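Side-chain contacts in IAA acetyltransferase (Bacillus cereus ATCC 14579, PDB 1Y9K), which probably transfers an acetyl group from acetyl-CoA to an amino group, as a member of the GNAT family of N-acetyltransferases: residues L19-D24 against R28-Y33; K81-A86 against L110-K115; H85-A90 against L149-N154. All coordinates share one frame; numbering follows the deposited sequence.

Contact 1. Residues L19-D24 against R28-Y33; sequences LLLLAD and RQIATY
Asp24 and Ile30 mark the nearest backbone approach of the two segments, with CA atoms 6.9 Å apart. Asp24 belongs to the turn between helices 17-23 and 27-36, and Ile30 is in the first turns of the second. These are the two consecutive helices that follow the first strand of the GNAT fold. Ile30 carries the apolar part. Its CD1 lies 3.8 Å from Leu21 CD2, and the two side chains cross at about a right angle. The branch methyl Ile30 CG2 is 4.0 Å from Leu20 CD1. Ile30 CD1 also abuts the backbone O of Asp24, at 3.3 Å.

The polar part is a hydrogen bond from Tyr33 OH to Asp24 OD2, 2.7 Å long. It uses the anti lone pair of OD2. The carboxylate and the ring come from opposite directions and are nearly coplanar, their planes 23° apart. CG of Tyr33 stands between the backbone N and the carbonyl carbon (chi1 52°), which brings the ring back over its own helix. Ile30 O sits 3.7 Å above the centre of one ring face. Asn66 of strand 61-69 hydrogen-bonds through its ND2 to both Tyr33 OH and Leu20 O, so both helices are held to that strand. Tyr132 holds the other carboxylate oxygen, OD1. The CB of Gln29 lies beside the carboxylate, 3.3 Å from Asp24 OD2.

Contact 2. Residues K81-A86 against L110-K115; sequences KLLRHA and LALYQK
Leu83 of helix 78-92 meets Leu112 and Tyr113 of helix 107-115. The first helix is the connection of a beta-alpha-beta crossover between the parallel strands 61-69 and 97-103. The second follows strand 97-103. Each helix thus follows one of the two strands that part to admit acetyl-CoA in GNAT enzymes, and the cofactor probably binds there here too. The contact is small, with 112 Å² buried in all. The nearest CA atoms, those of Leu83 and Tyr113, are still 8.1 Å apart, so side-chain ends do the bridging.

The CB of Leu83 points toward helix 107-115 but stops short of it. The next atom, CG, likewise has no near partner on that helix; it sets out the two methyls. CD1 reaches the ring of Tyr113, 4.0 Å from its CE1. CD2 makes the main contact. It lies near the ring plane, at the edge, 3.6 Å from Tyr113 CD1 and 3.9 Å from Tyr113 CE1. The leucine therefore abuts the side of the ring and does not cover a face. The two side chains cross at about a right angle.

Tyr113 also packs on Ile67, Val100 and Leu149, so its side chain is set among three strands. Leu83 touches Ile64 and Ile67 of strand 61-69, and both helices thus share Ile67 as a floor. Leu112 arrives beside the tyrosine with its CG anti to the backbone N (chi1 -179°). It meets the same methyl, Leu83 CD2, at 4.0 Å from its CG and 4.1 Å from its CD2.

Contact 3. Residues H85-A90 against L149-N154; sequences HAVETA and LAMELN
The helix of the GNAT beta-alpha-beta crossover packs here against the end of the last strand. Val87 and Ala90 of helix 78-92 meet Met151, a selenomethionine, and Leu153. Met151 is in strand 141-152 and Leu153 is just past it. The contact is wholly apolar and partly buried, with 169 Å² covered in all. The backbones stay well apart: the nearest CA atoms, those of Val87 and Leu153, are 7.5 Å from each other.

Val87 uses its two methyls on different partners. CG2 lies 3.8 Å from the SE atom of Met151. CG1 lies 3.8 Å from CD2 of Leu153. The Met151 side chain is extended, with CG anti to the backbone N (chi1 -163°), and this carries SE out from the strand to the helix. It crosses Val87 at about a right angle. Leu153 also divides its branches. While CD2 goes to the valine, CD1 lies 3.5 Å from CB of Ala90, one helical turn further on. The two methyls of Leu153 thus span residues i and i+3 of the helix. Leu153 also touches Met95, and its backbone is hydrogen-bonded to that of Ser96, which fixes the leucine beside the loop before strand 97-103.

Within the helix, both OG1 and the backbone N of Thr89 donate to His85 O, and Tyr52 of strand 48-56 hydrogen-bonds the same OG1.

Strand 97-103 runs antiparallel to strand 141-152 and offers Leu98 to Val87. On strand 61-69, Met62 receives Ala90 and Ile64 receives Ala86. Helix 78-92 therefore lies on strands 61-69 and 97-103, with the end of strand 141-152 at its side.

How the contacts relate
Contacts 2 and 3 are neighbours. Both use helix 78-92 and have centres 10 Å apart. Their segments overlap at His85 and Ala86, though Leu83 carries one contact and Val87 and Ala90 the other. They also touch directly through Leu149, whose CD2 is 3.8 Å from Tyr113 CB. Contact 1 stands apart, on the opposite side of the chain's centre. Its centre is 19 Å from that of contact 2 and 21 Å from that of contact 3. The nearest atoms of contacts 1 and 2 are about 7 Å apart. Strand 61-69 links all three, since each packs side chains on it. By family analogy, acetyl-CoA would probably bind beside this strand.

Contact 1. Residues L19-D24 against R28-Y33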
loop_
_atom_site.group_PDB
_atom_site.type_symbol
_atom_site.label_atom_id
_atom_site.label_comp_id
_atom_site.label_asym_id
_atom_site.label_seq_id
_atom_site.Cartn_x
_atom_site.Cartn_y
_atom_site.Cartn_z
ATOM N N LEU A 19 -0.268 -4.589 11.419
ATOM C CA LEU A 19 -0.637 -4.908 10.045
ATOM C C LEU A 19 0.261 -4.216 9.011
ATOM O O LEU A 19 0.526 -4.769 7.939
ATOM C CB LEU A 19 -2.101 -4.541 9.831
ATOM C CG LEU A 19 -2.953 -5.336 8.857
ATOM C CD1 LEU A 19 -2.866 -6.829 9.122
ATOM C CD2 LEU A 19 -4.366 -4.848 9.034
ATOM N N LEU A 20 0.736 -3.014 9.343
ATOM C CA LEU A 20 1.671 -2.284 8.488
ATOM C C LEU A 20 3.013 -3.006 8.316
ATOM O O LEU A 20 3.674 -2.871 7.276
ATOM C CB LEU A 20 1.895 -0.869 9.030
ATOM C CG LEU A 20 0.700 0.089 8.895
ATOM C CD1 LEU A 20 0.839 1.295 9.821
ATOM C CD2 LEU A 20 0.507 0.537 7.451
ATOM N N LEU A 21 3.405 -3.767 9.341
ATOM C CA LEU A 21 4.653 -4.526 9.344
ATOM C C LEU A 21 4.581 -5.731 8.418
ATOM O O LEU A 21 5.596 -6.281 8.014
ATOM C CB LEU A 21 5.014 -4.955 10.768
ATOM C CG LEU A 21 5.752 -3.905 11.607
ATOM C CD1 LEU A 21 5.653 -4.209 13.106
ATOM C CD2 LEU A 21 7.203 -3.809 11.166
ATOM N N LEU A 22 3.364 -6.115 8.066
ATOM C CA LEU A 22 3.128 -7.191 7.125
ATOM C C LEU A 22 3.587 -6.781 5.726
ATOM O O LEU A 22 4.178 -7.583 4.996
ATOM C CB LEU A 22 1.645 -7.554 7.141
ATOM C CG LEU A 22 1.128 -8.841 6.508
ATOM C CD1 LEU A 22 1.935 -10.068 6.925
ATOM C CD2 LEU A 22 -0.333 -8.992 6.897
ATOM N N ALA A 23 3.342 -5.519 5.375
ATOM C CA ALA A 23 3.713 -4.991 4.066
ATOM C C ALA A 23 5.096 -4.345 4.084
ATOM O O ALA A 23 5.771 -4.302 3.056
ATOM C CB ALA A 23 2.667 -3.999 3.581
ATOM N N ASP A 24 5.509 -3.849 5.252
ATOM C CA ASP A 24 6.775 -3.126 5.387
ATOM C C ASP A 24 7.505 -3.538 6.667
ATOM O O ASP A 24 7.165 -3.068 7.755
ATOM C CB ASP A 24 6.517 -1.618 5.345
ATOM C CG ASP A 24 7.783 -0.794 5.307
ATOM O OD1 ASP A 24 8.885 -1.326 5.507
ATOM O OD2 ASP A 24 7.672 0.417 5.081
ATOM N N ARG A 28 11.013 1.705 11.450
ATOM C CA ARG A 28 11.567 3.022 11.158
ATOM C C ARG A 28 11.076 3.572 9.816
ATOM O O ARG A 28 10.817 4.772 9.717
ATOM C CB ARG A 28 13.096 3.011 11.220
ATOM C CG ARG A 28 13.684 4.331 11.731
ATOM C CD ARG A 28 14.878 4.093 12.667
ATOM N NE ARG A 28 16.087 3.694 11.945
ATOM C CZ ARG A 28 17.207 3.257 12.521
ATOM N NH1 ARG A 28 17.292 3.147 13.844
ATOM N NH2 ARG A 28 18.250 2.928 11.767
ATOM N N GLN A 29 10.950 2.696 8.809
ATOM C CA GLN A 29 10.367 3.048 7.500
ATOM C C GLN A 29 8.945 3.540 7.688
ATOM O O GLN A 29 8.603 4.642 7.273
ATOM C CB GLN A 29 10.296 1.841 6.556
ATOM C CG GLN A 29 11.588 1.113 6.273
ATOM C CD GLN A 29 12.436 1.784 5.236
ATOM O OE1 GLN A 29 13.588 2.110 5.496
ATOM N NE2 GLN A 29 11.875 1.994 4.048
ATOM N N ILE A 30 8.123 2.692 8.307
ATOM C CA ILE A 30 6.722 2.993 8.603
ATOM C C ILE A 30 6.579 4.366 9.268
ATOM O O ILE A 30 5.725 5.166 8.868
ATOM C CB ILE A 30 6.078 1.866 9.469
ATOM C CG1 ILE A 30 6.009 0.557 8.669
ATOM C CG2 ILE A 30 4.684 2.265 9.981
ATOM C CD1 ILE A 30 5.787 -0.674 9.531
ATOM N N ALA A 31 7.432 4.643 10.255
ATOM C CA ALA A 31 7.447 5.937 10.926
ATOM C C ALA A 31 7.679 7.118 9.972
ATOM O O ALA A 31 7.036 8.155 10.123
ATOM C CB ALA A 31 8.470 5.948 12.055
ATOM N N THR A 32 8.571 6.946 8.989
ATOM C CA THR A 32 8.853 7.986 7.990
ATOM C C THR A 32 7.584 8.503 7.284
ATOM O O THR A 32 7.393 9.723 7.172
ATOM C CB THR A 32 10.014 7.611 6.971
ATOM O OG1 THR A 32 9.649 6.524 6.085
ATOM C CG2 THR A 32 11.298 7.250 7.721
ATOM N N TYR A 33 6.690 7.603 6.876
ATOM C CA TYR A 33 5.493 8.040 6.157
ATOM C C TYR A 33 4.180 8.205 6.944
ATOM O O TYR A 33 3.268 8.901 6.481
ATOM C CB TYR A 33 5.259 7.209 4.900
ATOM C CG TYR A 33 5.249 5.707 5.064
ATOM C CD1 TYR A 33 4.090 5.031 5.453
ATOM C CD2 TYR A 33 6.379 4.952 4.753
ATOM C CE1 TYR A 33 4.065 3.644 5.559
ATOM C CE2 TYR A 33 6.368 3.561 4.850
ATOM C CZ TYR A 33 5.211 2.917 5.253
ATOM O OH TYR A 33 5.204 1.551 5.356
#

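Contact 2. Residues K81-A86 against L110-K115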
loop_
_atom_site.group_PDB
_atom_site.type_symbol
_atom_site.label_atom_id
_atom_site.label_comp_id
_atom_site.label_asym_id
_atom_site.label_seq_id
_atom_site.Cartn_x
_atom_site.Cartn_y
_atom_site.Cartn_z
ATOM N N LYS A 81 -11.032 -3.593 -2.319
ATOM C CA LYS A 81 -11.814 -2.580 -1.601
ATOM C C LYS A 81 -10.993 -1.411 -1.060
ATOM O O LYS A 81 -11.395 -0.260 -1.216
ATOM C CB LYS A 81 -12.619 -3.229 -0.472
ATOM C CG LYS A 81 -13.949 -3.803 -0.928
ATOM C CD LYS A 81 -14.394 -4.982 -0.076
ATOM C CE LYS A 81 -15.744 -5.511 -0.552
ATOM N NZ LYS A 81 -15.816 -7.002 -0.470
ATOM N N LEU A 82 -9.855 -1.706 -0.430
ATOM C CA LEU A 82 -8.958 -0.669 0.091
ATOM C C LEU A 82 -8.418 0.217 -1.026
ATOM O O LEU A 82 -8.225 1.426 -0.845
ATOM C CB LEU A 82 -7.785 -1.294 0.853
ATOM C CG LEU A 82 -8.012 -1.846 2.267
ATOM C CD1 LEU A 82 -6.812 -2.707 2.693
ATOM C CD2 LEU A 82 -8.300 -0.734 3.292
ATOM N N LEU A 83 -8.186 -0.406 -2.180
ATOM C CA LEU A 83 -7.613 0.247 -3.344
ATOM C C LEU A 83 -8.624 1.208 -3.966
ATOM O O LEU A 83 -8.298 2.375 -4.196
ATOM C CB LEU A 83 -7.173 -0.818 -4.351
ATOM C CG LEU A 83 -5.806 -0.751 -5.023
ATOM C CD1 LEU A 83 -4.685 -0.277 -4.087
ATOM C CD2 LEU A 83 -5.490 -2.122 -5.587
ATOM N N ARG A 84 -9.838 0.717 -4.234
ATOM C CA ARG A 84 -10.967 1.564 -4.635
ATOM C C ARG A 84 -11.076 2.790 -3.717
ATOM O O ARG A 84 -11.206 3.918 -4.201
ATOM C CB ARG A 84 -12.298 0.785 -4.611
ATOM C CG ARG A 84 -12.471 -0.308 -5.691
ATOM C CD ARG A 84 -13.966 -0.654 -5.938
ATOM N NE ARG A 84 -14.537 -1.637 -4.997
ATOM C CZ ARG A 84 -15.126 -1.345 -3.830
ATOM N NH1 ARG A 84 -15.616 -2.321 -3.070
ATOM N NH2 ARG A 84 -15.231 -0.088 -3.407
ATOM N N HIS A 85 -10.994 2.558 -2.402
ATOM C CA HIS A 85 -11.107 3.621 -1.390
ATOM C C HIS A 85 -9.950 4.621 -1.434
ATOM O O HIS A 85 -10.172 5.828 -1.277
ATOM C CB HIS A 85 -11.234 3.018 0.013
ATOM C CG HIS A 85 -11.685 3.987 1.067
ATOM N ND1 HIS A 85 -10.879 4.992 1.557
ATOM C CD2 HIS A 85 -12.846 4.069 1.761
ATOM C CE1 HIS A 85 -11.527 5.662 2.493
ATOM N NE2 HIS A 85 -12.722 5.121 2.639
ATOM N N ALA A 86 -8.729 4.123 -1.636
ATOM C CA ALA A 86 -7.562 4.987 -1.830
ATOM C C ALA A 86 -7.737 5.926 -3.031
ATOM O O ALA A 86 -7.467 7.132 -2.921
ATOM C CB ALA A 86 -6.291 4.159 -1.968
ATOM N N LEU A 110 0.999 -7.074 -8.372
ATOM C CA LEU A 110 1.134 -6.558 -9.743
ATOM C C LEU A 110 -0.130 -6.759 -10.596
ATOM O O LEU A 110 -0.560 -5.832 -11.281
ATOM C CB LEU A 110 2.348 -7.158 -10.459
ATOM C CG LEU A 110 3.759 -6.748 -10.029
ATOM C CD1 LEU A 110 4.808 -7.543 -10.818
ATOM C CD2 LEU A 110 3.969 -5.255 -10.195
ATOM N N ALA A 111 -0.710 -7.961 -10.558
ATOM C CA ALA A 111 -1.978 -8.231 -11.244
ATOM C C ALA A 111 -3.130 -7.402 -10.667
ATOM O O ALA A 111 -3.895 -6.799 -11.428
ATOM C CB ALA A 111 -2.323 -9.727 -11.204
ATOM N N LEU A 112 -3.244 -7.379 -9.335
ATOM C CA LEU A 112 -4.287 -6.613 -8.643
ATOM C C LEU A 112 -4.271 -5.122 -9.010
ATOM O O LEU A 112 -5.285 -4.576 -9.441
ATOM C CB LEU A 112 -4.182 -6.789 -7.121
ATOM C CG LEU A 112 -5.229 -6.056 -6.259
ATOM C CD1 LEU A 112 -6.624 -6.657 -6.459
ATOM C CD2 LEU A 112 -4.847 -6.043 -4.774
ATOM N N TYR A 113 -3.120 -4.476 -8.840
ATOM C CA TYR A 113 -2.972 -3.057 -9.154
ATOM C C TYR A 113 -3.374 -2.730 -10.582
ATOM O O TYR A 113 -4.100 -1.761 -10.817
ATOM C CB TYR A 113 -1.539 -2.576 -8.876
ATOM C CG TYR A 113 -1.114 -2.692 -7.422
ATOM C CD1 TYR A 113 -2.056 -2.670 -6.391
ATOM C CD2 TYR A 113 0.228 -2.799 -7.077
ATOM C CE1 TYR A 113 -1.666 -2.784 -5.039
ATOM C CE2 TYR A 113 0.631 -2.905 -5.740
ATOM C CZ TYR A 113 -0.324 -2.898 -4.729
ATOM O OH TYR A 113 0.062 -3.004 -3.419
ATOM N N GLN A 114 -2.922 -3.550 -11.531
ATOM C CA GLN A 114 -3.225 -3.323 -12.942
ATOM C C GLN A 114 -4.711 -3.529 -13.270
ATOM O O GLN A 114 -5.289 -2.771 -14.057
ATOM C CB GLN A 114 -2.352 -4.205 -13.829
ATOM C CG GLN A 114 -0.875 -3.910 -13.752
ATOM C CD GLN A 114 -0.082 -4.757 -14.714
ATOM O OE1 GLN A 114 0.380 -5.853 -14.372
ATOM N NE2 GLN A 114 0.052 -4.276 -15.937
ATOM N N LYS A 115 -5.318 -4.553 -12.663
ATOM C CA LYS A 115 -6.764 -4.792 -12.772
ATOM C C LYS A 115 -7.534 -3.580 -12.273
ATOM O O LYS A 115 -8.596 -3.268 -12.783
ATOM C CB LYS A 115 -7.187 -6.027 -11.966
ATOM C CG LYS A 115 -6.821 -7.354 -12.604
ATOM C CD LYS A 115 -7.408 -8.533 -11.833
ATOM C CE LYS A 115 -6.801 -9.869 -12.300
ATOM N NZ LYS A 115 -7.676 -11.047 -11.979
#

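Contact 3. Residues H85-A90 against L149-N154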
loop_
_atom_site.group_PDB
_atom_site.type_symbol
_atom_site.label_atom_id
_atom_site.label_comp_id
_atom_site.label_asym_id
_atom_site.label_seq_id
_atom_site.Cartn_x
_atom_site.Cartn_y
_atom_site.Cartn_z
ATOM N N HIS A 85 -10.994 2.558 -2.402
ATOM C CA HIS A 85 -11.107 3.621 -1.390
ATOM C C HIS A 85 -9.950 4.621 -1.434
ATOM O O HIS A 85 -10.172 5.828 -1.277
ATOM C CB HIS A 85 -11.234 3.018 0.013
ATOM C CG HIS A 85 -11.685 3.987 1.067
ATOM N ND1 HIS A 85 -10.879 4.992 1.557
ATOM C CD2 HIS A 85 -12.846 4.069 1.761
ATOM C CE1 HIS A 85 -11.527 5.662 2.493
ATOM N NE2 HIS A 85 -12.722 5.121 2.639
ATOM N N ALA A 86 -8.729 4.123 -1.636
ATOM C CA ALA A 86 -7.562 4.987 -1.830
ATOM C C ALA A 86 -7.737 5.926 -3.031
ATOM O O ALA A 86 -7.467 7.132 -2.921
ATOM C CB ALA A 86 -6.291 4.159 -1.968
ATOM N N VAL A 87 -8.194 5.367 -4.160
ATOM C CA VAL A 87 -8.456 6.126 -5.390
ATOM C C VAL A 87 -9.470 7.247 -5.129
ATOM O O VAL A 87 -9.227 8.409 -5.490
ATOM C CB VAL A 87 -8.961 5.202 -6.551
ATOM C CG1 VAL A 87 -9.446 6.015 -7.756
ATOM C CG2 VAL A 87 -7.877 4.195 -6.979
ATOM N N GLU A 88 -10.592 6.892 -4.492
ATOM C CA GLU A 88 -11.650 7.851 -4.166
ATOM C C GLU A 88 -11.194 8.929 -3.190
ATOM O O GLU A 88 -11.548 10.093 -3.339
ATOM C CB GLU A 88 -12.911 7.143 -3.641
ATOM C CG GLU A 88 -13.707 6.417 -4.731
ATOM C CD GLU A 88 -13.851 7.243 -6.013
ATOM O OE1 GLU A 88 -14.532 8.294 -5.967
ATOM O OE2 GLU A 88 -13.281 6.841 -7.062
ATOM N N THR A 89 -10.400 8.535 -2.204
ATOM C CA THR A 89 -9.853 9.477 -1.237
ATOM C C THR A 89 -8.920 10.473 -1.921
ATOM O O THR A 89 -8.939 11.664 -1.611
ATOM C CB THR A 89 -9.134 8.727 -0.116
ATOM O OG1 THR A 89 -10.068 7.850 0.520
ATOM C CG2 THR A 89 -8.553 9.684 0.910
ATOM N N ALA A 90 -8.132 9.974 -2.868
ATOM C CA ALA A 90 -7.161 10.765 -3.606
ATOM C C ALA A 90 -7.789 11.785 -4.558
ATOM O O ALA A 90 -7.296 12.912 -4.678
ATOM C CB ALA A 90 -6.179 9.837 -4.355
ATOM N N LEU A 149 4.173 1.962 -10.199
ATOM C CA LEU A 149 2.946 2.012 -10.977
ATOM C C LEU A 149 2.218 3.323 -10.703
ATOM O O LEU A 149 2.370 3.928 -9.634
ATOM C CB LEU A 149 2.023 0.814 -10.666
ATOM C CG LEU A 149 2.443 -0.654 -10.846
ATOM C CD1 LEU A 149 3.119 -1.223 -9.588
ATOM C CD2 LEU A 149 1.226 -1.489 -11.201
ATOM N N ALA A 150 1.427 3.764 -11.674
ATOM C CA ALA A 150 0.733 5.034 -11.558
ATOM C C ALA A 150 -0.615 5.006 -12.241
ATOM O O ALA A 150 -0.866 4.223 -13.158
ATOM C CB ALA A 150 1.583 6.164 -12.106
HETATM N N MSE A 151 -1.475 5.893 -11.776
HETATM C CA MSE A 151 -2.833 5.996 -12.240
HETATM C C MSE A 151 -3.168 7.490 -12.360
HETATM O O MSE A 151 -2.914 8.279 -11.431
HETATM C CB MSE A 151 -3.732 5.340 -11.201
HETATM C CG MSE A 151 -5.100 4.990 -11.687
HETATM SE SE MSE A 151 -6.176 4.577 -10.311
HETATM C CE MSE A 151 -7.565 3.943 -11.222
ATOM N N GLU A 152 -3.721 7.884 -13.502
ATOM C CA GLU A 152 -4.257 9.233 -13.629
ATOM C C GLU A 152 -5.682 9.257 -13.094
ATOM O O GLU A 152 -6.499 8.411 -13.447
ATOM C CB GLU A 152 -4.144 9.754 -15.066
ATOM C CG GLU A 152 -2.965 10.725 -15.231
ATOM C CD GLU A 152 -2.126 10.505 -16.498
ATOM O OE1 GLU A 152 -2.685 10.174 -17.575
ATOM O OE2 GLU A 152 -0.886 10.689 -16.417
ATOM N N LEU A 153 -5.951 10.199 -12.192
ATOM C CA LEU A 153 -7.260 10.311 -11.558
ATOM C C LEU A 153 -8.112 11.347 -12.292
ATOM O O LEU A 153 -9.295 11.098 -12.562
ATOM C CB LEU A 153 -7.123 10.662 -10.069
ATOM C CG LEU A 153 -6.212 9.795 -9.191
ATOM C CD1 LEU A 153 -5.987 10.445 -7.830
ATOM C CD2 LEU A 153 -6.753 8.388 -9.032
ATOM N N ASN A 154 -7.488 12.495 -12.590
ATOM C CA ASN A 154 -8.012 13.583 -13.460
ATOM C C ASN A 154 -8.085 14.970 -12.819
ATOM O O ASN A 154 -7.339 15.880 -13.208
ATOM C CB ASN A 154 -9.345 13.229 -14.152
ATOM C CG ASN A 154 -9.143 12.587 -15.524
ATOM O OD1 ASN A 154 -8.072 12.043 -15.826
ATOM N ND2 ASN A 154 -10.174 12.659 -16.367
#